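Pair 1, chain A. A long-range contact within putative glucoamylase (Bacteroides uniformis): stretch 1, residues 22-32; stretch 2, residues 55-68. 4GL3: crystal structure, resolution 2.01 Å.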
# COMPACT_ATOMS: atom_id res chain seq x y z
N VAL A 22 2.09 5.31 -17.78
CA VAL A 22 1.65 4.30 -16.81
C VAL A 22 0.88 4.97 -15.65
O VAL A 22 -0.21 4.53 -15.25
CB VAL A 22 2.84 3.44 -16.34
CG1 VAL A 22 2.48 2.56 -15.12
CG2 VAL A 22 3.35 2.61 -17.52
N GLN A 23 1.41 6.08 -15.16
CA GLN A 23 0.75 6.81 -14.08
C GLN A 23 -0.61 7.36 -14.52
O GLN A 23 -1.60 7.28 -13.79
CB GLN A 23 1.64 7.96 -13.61
CG GLN A 23 2.90 7.53 -12.88
CD GLN A 23 3.64 8.76 -12.35
OE1 GLN A 23 4.21 9.51 -13.15
NE2 GLN A 23 3.61 8.98 -11.01
N LYS A 24 -0.66 7.95 -15.71
CA LYS A 24 -1.88 8.56 -16.22
C LYS A 24 -2.98 7.53 -16.49
O LYS A 24 -4.12 7.78 -16.17
CB LYS A 24 -1.58 9.31 -17.50
CG LYS A 24 -2.70 10.20 -18.09
CD LYS A 24 -2.13 10.87 -19.37
CE LYS A 24 -3.09 11.78 -20.09
NZ LYS A 24 -3.48 12.92 -19.22
N GLN A 25 -2.64 6.42 -17.13
CA GLN A 25 -3.63 5.40 -17.44
C GLN A 25 -4.15 4.74 -16.15
O GLN A 25 -5.36 4.52 -16.02
CB GLN A 25 -3.06 4.33 -18.39
CG GLN A 25 -4.15 3.49 -19.08
CD GLN A 25 -4.53 4.05 -20.43
OE1 GLN A 25 -4.36 5.25 -20.69
NE2 GLN A 25 -5.04 3.20 -21.29
N THR A 26 -3.25 4.46 -15.21
CA THR A 26 -3.62 3.81 -13.96
C THR A 26 -4.46 4.76 -13.10
O THR A 26 -5.34 4.33 -12.36
CB THR A 26 -2.35 3.26 -13.24
OG1 THR A 26 -1.53 2.53 -14.19
CG2 THR A 26 -2.71 2.32 -12.06
N PHE A 27 -4.19 6.05 -13.20
CA PHE A 27 -4.90 7.07 -12.44
C PHE A 27 -6.42 7.01 -12.71
O PHE A 27 -7.23 7.34 -11.84
CB PHE A 27 -4.30 8.45 -12.75
CG PHE A 27 -4.99 9.60 -12.07
CD1 PHE A 27 -4.77 9.86 -10.74
CD2 PHE A 27 -5.82 10.43 -12.78
CE1 PHE A 27 -5.38 10.93 -10.11
CE2 PHE A 27 -6.46 11.50 -12.16
CZ PHE A 27 -6.23 11.76 -10.82
N ARG A 28 -6.79 6.61 -13.92
CA ARG A 28 -8.20 6.44 -14.27
C ARG A 28 -8.96 5.55 -13.26
O ARG A 28 -10.14 5.76 -13.05
CB ARG A 28 -8.35 5.84 -15.67
CG ARG A 28 -8.05 6.76 -16.83
CD ARG A 28 -7.90 5.93 -18.10
NE ARG A 28 -7.63 6.69 -19.31
CZ ARG A 28 -7.61 6.16 -20.54
NH1 ARG A 28 -7.81 4.85 -20.72
NH2 ARG A 28 -7.40 6.94 -21.58
N TYR A 29 -8.29 4.54 -12.71
CA TYR A 29 -8.91 3.62 -11.76
C TYR A 29 -9.45 4.38 -10.53
O TYR A 29 -10.47 4.01 -9.98
CB TYR A 29 -7.94 2.50 -11.33
CG TYR A 29 -8.61 1.40 -10.53
CD1 TYR A 29 -8.80 1.53 -9.15
CD2 TYR A 29 -9.10 0.25 -11.16
CE1 TYR A 29 -9.44 0.56 -8.41
CE2 TYR A 29 -9.75 -0.75 -10.41
CZ TYR A 29 -9.92 -0.60 -9.04
OH TYR A 29 -10.58 -1.56 -8.28
N PHE A 30 -8.70 5.38 -10.07
CA PHE A 30 -8.99 6.09 -8.86
C PHE A 30 -9.78 7.37 -9.06
O PHE A 30 -10.30 7.91 -8.08
CB PHE A 30 -7.68 6.41 -8.14
CG PHE A 30 -6.98 5.20 -7.69
CD1 PHE A 30 -7.45 4.48 -6.59
CD2 PHE A 30 -5.94 4.67 -8.45
CE1 PHE A 30 -6.84 3.32 -6.20
CE2 PHE A 30 -5.32 3.49 -8.06
CZ PHE A 30 -5.77 2.82 -6.92
N TRP A 31 -9.82 7.88 -10.29
CA TRP A 31 -10.48 9.11 -10.60
C TRP A 31 -11.81 8.81 -11.31
O TRP A 31 -12.87 8.96 -10.72
CB TRP A 31 -9.58 10.05 -11.44
CG TRP A 31 -10.21 11.36 -11.60
CD1 TRP A 31 -10.95 11.81 -12.65
CD2 TRP A 31 -10.22 12.41 -10.63
NE1 TRP A 31 -11.40 13.08 -12.40
CE2 TRP A 31 -10.97 13.46 -11.16
CE3 TRP A 31 -9.63 12.56 -9.37
CZ2 TRP A 31 -11.15 14.65 -10.47
CZ3 TRP A 31 -9.81 13.74 -8.70
CH2 TRP A 31 -10.58 14.76 -9.24
N ASP A 32 -11.74 8.41 -12.57
CA ASP A 32 -12.92 8.14 -13.38
C ASP A 32 -13.74 6.97 -12.84
O ASP A 32 -14.93 6.99 -12.88
CB ASP A 32 -12.51 7.84 -14.81
CG ASP A 32 -11.60 8.92 -15.41
OD1 ASP A 32 -10.40 8.92 -15.13
OD2 ASP A 32 -12.11 9.78 -16.12
N GLY A 55 -8.30 0.46 2.51
CA GLY A 55 -6.85 0.55 2.29
C GLY A 55 -6.50 1.03 0.88
O GLY A 55 -5.69 1.95 0.68
N GLY A 56 -7.16 0.42 -0.09
CA GLY A 56 -7.05 0.83 -1.50
C GLY A 56 -7.50 2.26 -1.72
O GLY A 56 -6.94 2.96 -2.55
N SER A 57 -8.54 2.71 -1.01
CA SER A 57 -8.98 4.12 -1.14
C SER A 57 -7.91 5.05 -0.57
O SER A 57 -7.70 6.17 -1.07
CB SER A 57 -10.34 4.36 -0.51
OG SER A 57 -11.34 3.63 -1.22
N GLY A 58 -7.23 4.60 0.48
CA GLY A 58 -6.11 5.35 1.01
C GLY A 58 -5.02 5.50 -0.07
O GLY A 58 -4.42 6.57 -0.20
N PHE A 59 -4.77 4.46 -0.85
CA PHE A 59 -3.80 4.60 -1.96
C PHE A 59 -4.32 5.61 -2.98
O PHE A 59 -3.56 6.39 -3.56
CB PHE A 59 -3.53 3.25 -2.64
CG PHE A 59 -2.98 2.19 -1.72
CD1 PHE A 59 -2.38 2.50 -0.50
CD2 PHE A 59 -3.03 0.85 -2.11
CE1 PHE A 59 -1.88 1.50 0.32
CE2 PHE A 59 -2.51 -0.14 -1.31
CZ PHE A 59 -1.93 0.18 -0.09
N GLY A 60 -5.62 5.57 -3.19
CA GLY A 60 -6.33 6.47 -4.10
C GLY A 60 -6.14 7.94 -3.69
O GLY A 60 -5.91 8.79 -4.54
N VAL A 61 -6.24 8.22 -2.40
CA VAL A 61 -5.97 9.54 -1.85
C VAL A 61 -4.57 10.02 -2.26
O VAL A 61 -4.38 11.13 -2.72
CB VAL A 61 -6.18 9.53 -0.33
CG1 VAL A 61 -5.50 10.73 0.36
CG2 VAL A 61 -7.68 9.48 -0.03
N MSE A 62 -3.58 9.15 -2.12
CA MSE A 62 -2.23 9.49 -2.55
C MSE A 62 -2.14 9.66 -4.08
O MSE A 62 -1.45 10.55 -4.55
CB MSE A 62 -1.22 8.47 -2.04
CG MSE A 62 -1.12 8.49 -0.51
SE MSE A 62 0.09 7.24 0.35
CE MSE A 62 -1.09 5.74 0.77
N ALA A 63 -2.86 8.81 -4.82
CA ALA A 63 -2.95 8.93 -6.28
C ALA A 63 -3.53 10.28 -6.71
O ALA A 63 -3.08 10.88 -7.69
CB ALA A 63 -3.75 7.77 -6.88
N ILE A 64 -4.52 10.78 -5.97
CA ILE A 64 -5.06 12.09 -6.29
C ILE A 64 -3.97 13.20 -6.19
O ILE A 64 -3.86 14.07 -7.07
CB ILE A 64 -6.28 12.45 -5.45
CG1 ILE A 64 -7.45 11.56 -5.89
CG2 ILE A 64 -6.65 13.93 -5.60
CD1 ILE A 64 -8.54 11.45 -4.84
N ILE A 65 -3.17 13.16 -5.13
CA ILE A 65 -2.10 14.14 -4.95
C ILE A 65 -1.08 14.05 -6.11
O ILE A 65 -0.70 15.09 -6.69
CB ILE A 65 -1.38 13.99 -3.59
CG1 ILE A 65 -2.39 14.11 -2.42
CG2 ILE A 65 -0.27 15.05 -3.46
CD1 ILE A 65 -1.86 13.53 -1.10
N VAL A 66 -0.71 12.82 -6.49
CA VAL A 66 0.18 12.58 -7.64
C VAL A 66 -0.42 13.19 -8.91
O VAL A 66 0.22 13.93 -9.65
CB VAL A 66 0.48 11.07 -7.83
CG1 VAL A 66 1.26 10.79 -9.12
CG2 VAL A 66 1.24 10.51 -6.62
N GLY A 67 -1.71 12.93 -9.11
CA GLY A 67 -2.44 13.44 -10.29
C GLY A 67 -2.51 14.96 -10.40
O GLY A 67 -2.43 15.50 -11.51
N ILE A 68 -2.65 15.65 -9.26
CA ILE A 68 -2.62 17.10 -9.27
C ILE A 68 -1.24 17.58 -9.72
O ILE A 68 -1.13 18.43 -10.60
CB ILE A 68 -2.92 17.74 -7.90
CG1 ILE A 68 -4.37 17.46 -7.46
CG2 ILE A 68 -2.69 19.24 -7.98
CD1 ILE A 68 -4.63 17.72 -5.98

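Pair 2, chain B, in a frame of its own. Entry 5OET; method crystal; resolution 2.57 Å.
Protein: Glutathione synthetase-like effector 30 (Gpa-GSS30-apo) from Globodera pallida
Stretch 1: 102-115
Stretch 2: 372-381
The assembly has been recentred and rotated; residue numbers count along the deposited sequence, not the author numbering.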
# COMPACT_ATOMS: atom_id res chain seq x y z
N GLN B 102 16.76 3.96 23.87
CA GLN B 102 15.95 4.34 25.02
C GLN B 102 16.31 5.75 25.49
O GLN B 102 15.44 6.53 25.81
CB GLN B 102 16.08 3.30 26.15
CG GLN B 102 14.89 3.22 27.10
CD GLN B 102 13.54 3.15 26.38
OE1 GLN B 102 12.60 3.85 26.76
NE2 GLN B 102 13.46 2.34 25.31
N GLN B 103 17.59 6.10 25.47
CA GLN B 103 18.03 7.45 25.80
C GLN B 103 17.41 8.49 24.86
O GLN B 103 17.00 9.58 25.33
CB GLN B 103 19.56 7.52 25.76
CG GLN B 103 20.18 8.71 26.45
CD GLN B 103 21.66 8.87 26.14
OE1 GLN B 103 22.37 7.90 25.81
NE2 GLN B 103 22.15 10.11 26.26
N ALA B 104 17.32 8.19 23.56
CA ALA B 104 16.69 9.11 22.60
C ALA B 104 15.16 9.23 22.76
O ALA B 104 14.59 10.32 22.70
CB ALA B 104 17.01 8.69 21.18
N VAL B 105 14.51 8.09 22.94
CA VAL B 105 13.08 8.06 23.19
C VAL B 105 12.74 8.81 24.47
O VAL B 105 11.81 9.58 24.46
CB VAL B 105 12.57 6.61 23.27
CG1 VAL B 105 11.19 6.52 23.92
CG2 VAL B 105 12.55 6.00 21.87
N ASP B 106 13.51 8.61 25.53
CA ASP B 106 13.22 9.20 26.84
C ASP B 106 13.35 10.73 26.89
O ASP B 106 12.67 11.38 27.68
CB ASP B 106 14.11 8.59 27.94
CG ASP B 106 13.75 7.14 28.29
OD1 ASP B 106 12.56 6.75 28.11
OD2 ASP B 106 14.66 6.39 28.74
N VAL B 107 14.24 11.30 26.08
CA VAL B 107 14.53 12.73 26.14
C VAL B 107 13.57 13.57 25.27
O VAL B 107 13.57 14.81 25.34
CB VAL B 107 16.02 13.01 25.82
CG1 VAL B 107 16.31 12.95 24.32
CG2 VAL B 107 16.46 14.34 26.41
N GLN B 108 12.74 12.89 24.47
CA GLN B 108 11.85 13.57 23.53
C GLN B 108 10.88 14.52 24.21
O GLN B 108 10.70 15.63 23.75
CB GLN B 108 11.08 12.58 22.65
CG GLN B 108 10.48 13.20 21.38
CD GLN B 108 11.52 13.91 20.50
OE1 GLN B 108 11.18 14.81 19.74
NE2 GLN B 108 12.80 13.50 20.60
N LYS B 109 10.29 14.09 25.32
CA LYS B 109 9.40 14.98 26.11
C LYS B 109 10.13 16.29 26.48
O LYS B 109 9.61 17.39 26.25
CB LYS B 109 8.90 14.24 27.35
CG LYS B 109 7.72 14.87 28.06
CD LYS B 109 7.61 14.36 29.50
CE LYS B 109 6.63 15.18 30.33
NZ LYS B 109 5.21 14.96 29.92
N ALA B 110 11.33 16.17 27.03
CA ALA B 110 12.18 17.32 27.36
C ALA B 110 12.51 18.18 26.15
O ALA B 110 12.55 19.41 26.23
CB ALA B 110 13.48 16.83 28.00
N MET B 111 12.78 17.52 25.04
CA MET B 111 13.18 18.21 23.82
C MET B 111 12.04 19.07 23.24
O MET B 111 12.25 20.21 22.82
CB MET B 111 13.68 17.20 22.79
CG MET B 111 14.79 17.76 21.93
SD MET B 111 16.38 17.56 22.74
CE MET B 111 17.22 19.03 22.09
N LEU B 112 10.81 18.54 23.25
CA LEU B 112 9.65 19.34 22.86
C LEU B 112 9.44 20.51 23.82
O LEU B 112 9.27 21.64 23.39
CB LEU B 112 8.38 18.48 22.80
CG LEU B 112 8.33 17.34 21.79
CD1 LEU B 112 7.08 16.49 21.97
CD2 LEU B 112 8.40 17.90 20.39
N LEU B 113 9.50 20.25 25.11
CA LEU B 113 9.30 21.32 26.09
C LEU B 113 10.29 22.47 25.96
O LEU B 113 9.90 23.60 26.11
CB LEU B 113 9.32 20.77 27.53
CG LEU B 113 8.08 20.01 28.01
CD1 LEU B 113 8.19 19.73 29.50
CD2 LEU B 113 6.80 20.78 27.71
N LEU B 114 11.55 22.19 25.65
CA LEU B 114 12.55 23.27 25.48
C LEU B 114 12.27 24.17 24.28
O LEU B 114 12.33 25.38 24.38
CB LEU B 114 13.95 22.67 25.35
CG LEU B 114 15.07 23.59 24.91
CD1 LEU B 114 15.26 24.72 25.90
CD2 LEU B 114 16.37 22.83 24.75
N TYR B 115 11.99 23.58 23.12
CA TYR B 115 11.74 24.36 21.92
C TYR B 115 10.37 25.04 21.95
O TYR B 115 10.21 26.12 21.40
CB TYR B 115 11.88 23.48 20.67
CG TYR B 115 13.31 23.21 20.34
CD1 TYR B 115 14.05 24.12 19.62
CD2 TYR B 115 13.93 22.05 20.76
CE1 TYR B 115 15.38 23.89 19.33
CE2 TYR B 115 15.26 21.80 20.48
CZ TYR B 115 15.98 22.72 19.77
OH TYR B 115 17.29 22.44 19.50
N HIS B 372 16.51 15.31 35.89
CA HIS B 372 16.10 16.57 35.35
C HIS B 372 16.17 16.47 33.84
O HIS B 372 17.05 15.86 33.28
CB HIS B 372 16.99 17.72 35.84
CG HIS B 372 16.26 19.01 36.12
ND1 HIS B 372 16.69 19.89 37.09
CD2 HIS B 372 15.14 19.55 35.59
CE1 HIS B 372 15.87 20.92 37.14
NE2 HIS B 372 14.92 20.74 36.24
N MET B 373 15.21 17.13 33.21
CA MET B 373 15.08 17.22 31.77
C MET B 373 16.26 17.98 31.14
O MET B 373 16.75 17.60 30.07
CB MET B 373 13.73 17.88 31.45
CG MET B 373 12.54 17.16 32.11
SD MET B 373 10.93 17.15 31.29
CE MET B 373 9.91 16.94 32.76
N ALA B 374 16.74 19.02 31.80
CA ALA B 374 17.90 19.79 31.32
C ALA B 374 19.19 18.96 31.17
O ALA B 374 19.90 19.14 30.19
CB ALA B 374 18.17 20.99 32.22
N GLU B 375 19.48 18.08 32.13
CA GLU B 375 20.73 17.28 32.11
C GLU B 375 20.68 16.20 31.04
O GLU B 375 21.66 15.99 30.32
CB GLU B 375 21.02 16.67 33.48
CG GLU B 375 21.29 17.72 34.55
CD GLU B 375 21.89 17.15 35.84
OE1 GLU B 375 21.83 15.91 36.05
OE2 GLU B 375 22.42 17.95 36.67
N ALA B 376 19.54 15.53 30.94
CA ALA B 376 19.23 14.62 29.83
C ALA B 376 19.51 15.24 28.48
O ALA B 376 20.11 14.59 27.63
CB ALA B 376 17.78 14.17 29.89
N ILE B 377 19.05 16.47 28.29
CA ILE B 377 19.34 17.25 27.07
C ILE B 377 20.84 17.55 26.91
O ILE B 377 21.36 17.42 25.81
CB ILE B 377 18.55 18.57 27.01
CG1 ILE B 377 17.07 18.27 26.81
CG2 ILE B 377 19.03 19.46 25.87
CD1 ILE B 377 16.18 19.49 26.88
N ARG B 378 21.53 17.94 27.98
CA ARG B 378 22.96 18.23 27.88
C ARG B 378 23.75 17.02 27.44
O ARG B 378 24.68 17.18 26.67
CB ARG B 378 23.53 18.79 29.18
CG ARG B 378 23.01 20.17 29.57
CD ARG B 378 23.41 21.24 28.58
NE ARG B 378 23.16 22.60 29.03
CZ ARG B 378 23.38 23.69 28.29
NH1 ARG B 378 23.86 23.59 27.05
NH2 ARG B 378 23.13 24.90 28.79
N LYS B 379 23.38 15.82 27.92
CA LYS B 379 24.07 14.55 27.53
C LYS B 379 24.17 14.32 26.00
O LYS B 379 25.19 13.81 25.52
CB LYS B 379 23.39 13.34 28.16
CG LYS B 379 24.05 12.75 29.39
CD LYS B 379 23.06 11.88 30.18
CE LYS B 379 23.69 10.72 30.96
NZ LYS B 379 24.58 11.15 32.10
N VAL B 380 23.12 14.69 25.26
CA VAL B 380 23.07 14.46 23.79
C VAL B 380 23.56 15.63 22.91
O VAL B 380 23.66 15.47 21.70
CB VAL B 380 21.64 14.05 23.31
CG1 VAL B 380 21.07 12.94 24.19
CG2 VAL B 380 20.69 15.24 23.29
N GLN B 381 23.85 16.78 23.51
CA GLN B 381 24.33 17.97 22.77
C GLN B 381 25.75 17.79 22.29
O GLN B 381 26.49 16.97 22.83
CB GLN B 381 24.25 19.23 23.63
CG GLN B 381 22.86 19.85 23.71
CD GLN B 381 22.86 21.17 24.47
OE1 GLN B 381 23.65 21.36 25.38
NE2 GLN B 381 21.97 22.08 24.09

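At one matched position pair the bulk changes sides: where pair 1 sets Phe A30 against the bare backbone of Gly A60, pair 2 has Ala B110 and Met B373. In pair 1 Phe A30 CD1 lies 3.4 Å from Gly A60 CA, and an ideal CB on that glycine would fall 3.0 Å from the same CD1, a clash. In pair 2 the small residue is on the first stretch, and the CA-to-CB bond of Met B373 points toward the first helix, with Ala B110 CB 3.6 Å from Met B373 CB.

A second ring-on-glycine contact in pair 1 has a valine at each matching position in pair 2. Phe A27 meets Gly A67, with Phe A27 CE1 3.9 Å from Gly A67 CA, and an ideal CB on Gly A67 would come within 2.5 Å of Phe A27 CE1. The matching residues are Val B107 and Val B380, although Gly A67 CA and Val B380 CA fall 1.8 Å apart after superposition. Phe A27 and Val B107 both meet the matched alanine: the ring brings its edge to the second helix backbone, Phe A27 CE1 lying 3.3 Å from Ala A63 O, while Val B107 CG2 is 3.7 Å from Ala B376 CB. Val B380 CG1 packs against Gln B103 NE2 at 3.7 Å.

The frame is shared: 14 central residues superpose with an RMSD of 0.7 Å, and the helices run obliquely, closer to antiparallel than to parallel, at 130° in pair 1 and 111° in pair 2. Their axes approach to 10.8 Å in pair 1 but 9.1 Å in pair 2. Nearest CA atoms are equivalent at two places, Phe A27–Ala A63 (6.7 Å) with Val B107–Ala B376 (6.3 Å), and Phe A30–Gly A60 (5.5 Å) with Ala B110–Met B373 (5.3 Å).

Some positions keep their residue. Ala A63 matches Ala B376, and Gln A23 matches Gln B103; both glutamines point toward the second helix, Gln A23 NE2 lying 3.5 Å from Val A66 CG1 and Gln B103 NE2 3.9 Å from Lys B379 CB.

Ile A64 and Ile B377 also coincide and share an m, t rotamer, but different residues meet them at matched positions. Ile A64 CG1 touches the edge of the indole at Trp A31 CE3, 4.2 Å away, and Phe A27 CE1 lies 4.0 Å from Ile A64 CA. Ile B377 is a knob among Val B107, Ala B110, Met B111 and Leu B114; Met B111, the counterpart of Trp A31, places SD 4.2 Å from Ile B377 CG1, and Val B107, the counterpart of Phe A27, has CG2 4.0 Å from Ile B377 CG1.

No hydrogen bond crosses either interface. The buried surface is 385 Å² in pair 1 and 515 Å² in pair 2, whose first stretch is longer.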